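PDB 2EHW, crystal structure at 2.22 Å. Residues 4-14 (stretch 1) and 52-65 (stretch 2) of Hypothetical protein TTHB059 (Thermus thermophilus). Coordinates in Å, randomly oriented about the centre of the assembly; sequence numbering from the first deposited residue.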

# COMPACT_ATOMS: atom_id res chain seq x y z
N HIS A 4 0.20 12.55 -2.25
CA HIS A 4 0.05 12.14 -0.86
C HIS A 4 -0.20 10.64 -0.76
O HIS A 4 0.17 10.01 0.23
CB HIS A 4 -1.10 12.92 -0.22
CG HIS A 4 -0.85 14.39 -0.17
ND1 HIS A 4 -1.84 15.32 -0.38
CD2 HIS A 4 0.28 15.09 0.06
CE1 HIS A 4 -1.33 16.54 -0.28
NE2 HIS A 4 -0.04 16.42 -0.02
N GLU A 5 -0.83 10.07 -1.78
CA GLU A 5 -1.13 8.65 -1.81
C GLU A 5 0.16 7.84 -1.97
O GLU A 5 0.34 6.80 -1.35
CB GLU A 5 -2.08 8.31 -2.97
CG GLU A 5 -3.51 8.78 -2.82
CD GLU A 5 -3.72 10.27 -3.07
OE1 GLU A 5 -2.81 10.94 -3.62
OE2 GLU A 5 -4.82 10.76 -2.73
N LEU A 6 1.05 8.33 -2.83
CA LEU A 6 2.31 7.65 -3.07
C LEU A 6 3.19 7.72 -1.82
O LEU A 6 3.82 6.74 -1.45
CB LEU A 6 3.03 8.26 -4.27
CG LEU A 6 2.34 8.09 -5.63
CD1 LEU A 6 3.26 8.58 -6.73
CD2 LEU A 6 1.98 6.62 -5.86
N SER A 7 3.23 8.88 -1.17
CA SER A 7 4.02 9.04 0.05
C SER A 7 3.56 8.08 1.14
O SER A 7 4.34 7.25 1.63
CB SER A 7 3.91 10.48 0.58
OG SER A 7 4.58 11.40 -0.27
N ALA A 8 2.29 8.18 1.51
CA ALA A 8 1.70 7.34 2.55
C ALA A 8 2.03 5.88 2.28
O ALA A 8 2.41 5.14 3.18
CB ALA A 8 0.18 7.54 2.60
N LEU A 9 1.89 5.49 1.03
CA LEU A 9 2.17 4.12 0.63
C LEU A 9 3.65 3.81 0.78
O LEU A 9 4.02 2.72 1.21
CB LEU A 9 1.73 3.90 -0.82
CG LEU A 9 2.00 2.53 -1.45
CD1 LEU A 9 1.53 1.42 -0.52
CD2 LEU A 9 1.26 2.46 -2.79
N ARG A 10 4.51 4.77 0.44
CA ARG A 10 5.93 4.52 0.57
C ARG A 10 6.29 4.35 2.05
O ARG A 10 7.16 3.56 2.42
CB ARG A 10 6.76 5.65 -0.03
CG ARG A 10 8.19 5.21 -0.25
CD ARG A 10 9.10 6.23 -0.90
NE ARG A 10 10.49 5.79 -0.76
CZ ARG A 10 11.54 6.45 -1.22
NH1 ARG A 10 12.76 5.97 -1.04
NH2 ARG A 10 11.37 7.60 -1.87
N ILE A 11 5.60 5.09 2.91
CA ILE A 11 5.85 5.00 4.34
C ILE A 11 5.54 3.61 4.87
O ILE A 11 6.37 3.00 5.54
CB ILE A 11 5.02 6.05 5.11
CG1 ILE A 11 5.58 7.44 4.81
CG2 ILE A 11 5.06 5.77 6.60
CD1 ILE A 11 4.80 8.58 5.44
N ALA A 12 4.37 3.08 4.54
CA ALA A 12 3.98 1.76 5.02
C ALA A 12 4.95 0.68 4.55
O ALA A 12 5.34 -0.20 5.30
CB ALA A 12 2.56 1.43 4.57
N ILE A 13 5.34 0.75 3.28
CA ILE A 13 6.26 -0.23 2.76
C ILE A 13 7.60 -0.08 3.46
O ILE A 13 8.31 -1.06 3.68
CB ILE A 13 6.44 -0.08 1.26
CG1 ILE A 13 5.09 -0.27 0.56
CG2 ILE A 13 7.44 -1.12 0.75
CD1 ILE A 13 4.48 -1.64 0.81
N GLY A 14 7.94 1.17 3.80
CA GLY A 14 9.19 1.46 4.48
C GLY A 14 9.21 0.84 5.86
O GLY A 14 10.19 0.20 6.26
N ALA A 52 -4.71 -4.80 5.39
CA ALA A 52 -5.02 -3.45 5.87
C ALA A 52 -4.39 -2.43 4.94
O ALA A 52 -4.92 -1.33 4.76
CB ALA A 52 -4.50 -3.25 7.30
N LEU A 53 -3.25 -2.77 4.36
CA LEU A 53 -2.59 -1.84 3.46
C LEU A 53 -3.45 -1.65 2.21
O LEU A 53 -3.74 -0.53 1.81
CB LEU A 53 -1.20 -2.36 3.10
CG LEU A 53 -0.19 -1.32 2.65
CD1 LEU A 53 -0.29 -0.07 3.52
CD2 LEU A 53 1.20 -1.92 2.72
N GLU A 54 -3.86 -2.76 1.59
CA GLU A 54 -4.70 -2.69 0.41
C GLU A 54 -6.02 -1.98 0.71
O GLU A 54 -6.47 -1.16 -0.07
CB GLU A 54 -4.99 -4.10 -0.13
CG GLU A 54 -3.77 -4.99 -0.23
CD GLU A 54 -3.96 -6.15 -1.18
OE1 GLU A 54 -4.94 -6.91 -1.05
OE2 GLU A 54 -3.10 -6.29 -2.08
N GLU A 55 -6.63 -2.29 1.85
CA GLU A 55 -7.89 -1.66 2.20
C GLU A 55 -7.73 -0.14 2.27
O GLU A 55 -8.49 0.59 1.64
CB GLU A 55 -8.44 -2.20 3.53
CG GLU A 55 -9.91 -1.85 3.78
CD GLU A 55 -10.46 -2.45 5.07
OE1 GLU A 55 -10.00 -2.06 6.17
OE2 GLU A 55 -11.35 -3.33 5.00
N ALA A 56 -6.74 0.34 3.02
CA ALA A 56 -6.53 1.78 3.12
C ALA A 56 -6.26 2.40 1.75
O ALA A 56 -6.66 3.53 1.47
CB ALA A 56 -5.39 2.09 4.07
N LEU A 57 -5.56 1.65 0.89
CA LEU A 57 -5.24 2.16 -0.44
C LEU A 57 -6.51 2.32 -1.28
O LEU A 57 -6.66 3.31 -2.00
CB LEU A 57 -4.26 1.24 -1.15
CG LEU A 57 -3.74 1.71 -2.52
CD1 LEU A 57 -3.27 3.17 -2.44
CD2 LEU A 57 -2.60 0.82 -2.97
N ARG A 58 -7.42 1.36 -1.16
CA ARG A 58 -8.68 1.42 -1.91
C ARG A 58 -9.46 2.66 -1.48
O ARG A 58 -10.09 3.32 -2.31
CB ARG A 58 -9.51 0.15 -1.67
CG ARG A 58 -9.27 -0.92 -2.75
CD ARG A 58 -10.21 -2.12 -2.62
NE ARG A 58 -9.61 -3.19 -1.83
CZ ARG A 58 -9.96 -3.50 -0.58
NH1 ARG A 58 -10.91 -2.81 0.05
NH2 ARG A 58 -9.34 -4.49 0.04
N GLU A 59 -9.39 2.98 -0.19
CA GLU A 59 -10.06 4.16 0.33
C GLU A 59 -9.48 5.40 -0.34
O GLU A 59 -10.21 6.27 -0.80
CB GLU A 59 -9.86 4.28 1.84
CG GLU A 59 -10.84 3.48 2.70
CD GLU A 59 -10.93 4.02 4.13
OE1 GLU A 59 -10.05 3.71 4.97
OE2 GLU A 59 -11.89 4.78 4.41
N ALA A 60 -8.15 5.46 -0.39
CA ALA A 60 -7.47 6.60 -1.00
C ALA A 60 -7.80 6.74 -2.48
O ALA A 60 -7.88 7.86 -3.00
CB ALA A 60 -5.97 6.48 -0.80
N LEU A 61 -8.00 5.62 -3.16
CA LEU A 61 -8.33 5.68 -4.58
C LEU A 61 -9.72 6.27 -4.79
O LEU A 61 -9.98 6.94 -5.78
CB LEU A 61 -8.23 4.28 -5.23
CG LEU A 61 -6.80 3.82 -5.58
CD1 LEU A 61 -6.78 2.35 -6.00
CD2 LEU A 61 -6.24 4.70 -6.71
N LEU A 62 -10.62 6.06 -3.83
CA LEU A 62 -11.95 6.62 -3.95
C LEU A 62 -11.82 8.14 -3.92
O LEU A 62 -12.35 8.83 -4.79
CB LEU A 62 -12.86 6.16 -2.80
CG LEU A 62 -14.29 6.71 -2.83
CD1 LEU A 62 -14.95 6.40 -4.17
CD2 LEU A 62 -15.11 6.08 -1.72
N HIS A 63 -11.10 8.65 -2.94
CA HIS A 63 -10.91 10.10 -2.81
C HIS A 63 -10.29 10.68 -4.08
O HIS A 63 -10.77 11.67 -4.62
CB HIS A 63 -10.03 10.41 -1.61
CG HIS A 63 -9.87 11.88 -1.34
ND1 HIS A 63 -9.04 12.69 -2.08
CD2 HIS A 63 -10.46 12.69 -0.43
CE1 HIS A 63 -9.12 13.93 -1.64
NE2 HIS A 63 -9.98 13.95 -0.63
N LEU A 64 -9.24 10.03 -4.56
CA LEU A 64 -8.55 10.47 -5.75
C LEU A 64 -9.50 10.42 -6.95
O LEU A 64 -9.50 11.31 -7.80
CB LEU A 64 -7.34 9.59 -5.99
CG LEU A 64 -6.28 10.03 -6.99
CD1 LEU A 64 -5.81 11.44 -6.68
CD2 LEU A 64 -5.12 9.04 -6.91
N GLU A 65 -10.31 9.38 -7.02
CA GLU A 65 -11.25 9.24 -8.12
C GLU A 65 -12.18 10.45 -8.08
O GLU A 65 -12.43 11.08 -9.11
CB GLU A 65 -12.03 7.93 -7.96
CG GLU A 65 -12.95 7.57 -9.12
CD GLU A 65 -12.22 7.04 -10.34
OE1 GLU A 65 -11.41 6.10 -10.21
OE2 GLU A 65 -12.47 7.56 -11.45

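Two helices run almost exactly antiparallel here, their N-to-C directions 172° apart and their axes no nearer than 10.9 Å. That is a fairly wide spacing for a pair of helices, and it sets the first rule of the contact: side chains must bridge the gap, because the backbones stay apart. No hydrogen bond crosses between the stretches. Backbone bonds within each helix are mostly i to i+4, with weak ones around E59, and the 354 Å² buried between the helices comes largely from aliphatic surface.

After A52, which is out of reach, comes the residue of stretch 2 with the most area covered, L53. It directs its CA-to-CB bond toward stretch 1 and, in a t,p rotamer, packs its methyls against two residues: CD1 lies 3.4 Å from CB of A12, and CD2, 3.8 Å from CD1 of I13, also lies 4.1 Å from CB of A12. The shortest of these distances is a tight methyl-to-methyl fit. The small A12, also pointing toward its partner, lets the leucine come in close, with CA of A12 and CA of L53 7.7 Å apart. I13 starts sideways, but its m,m rotamer brings CD1 back to the second leucine methyl.

The next three residues, E54, E55 and A56, lie out of reach of stretch 1, and the helix returns to the contact one turn on, at L57. Its CB leaves sideways, as does that of L9 opposite, so neither leucine points straight across. Both adopt t,p rotamers that carry their ends inward, and the pair meets tip to tip, L57 CD2 to L9 CD2, at 4.2 Å. Here two long side chains span the 7.7 Å between CA of L57 and CA of L9.

R58 and E59 are again out of reach, which keeps their charges off this seam. At A60 the helices come closest in register: CA of A60 is 6.7 Å from CA of E5. Alanine suits this place because E5 lays its aliphatic stem against it, CG of E5 standing 3.9 Å from CB of A60. The buried glutamate, with chi1 m and chi2 p, gives up 88 Å² to stretch 2, more than any other residue in either stretch.

One turn further, L64 points toward stretch 1 and places CD1 4.1 Å from OE2 of E5. This is packing against a carboxylate, not a polar bond; that oxygen is hydrogen-bonded elsewhere in the structure, which helps pay for its burial. The pattern to read is L53, L57, A60, L64, with alanine at the narrowest point in the register.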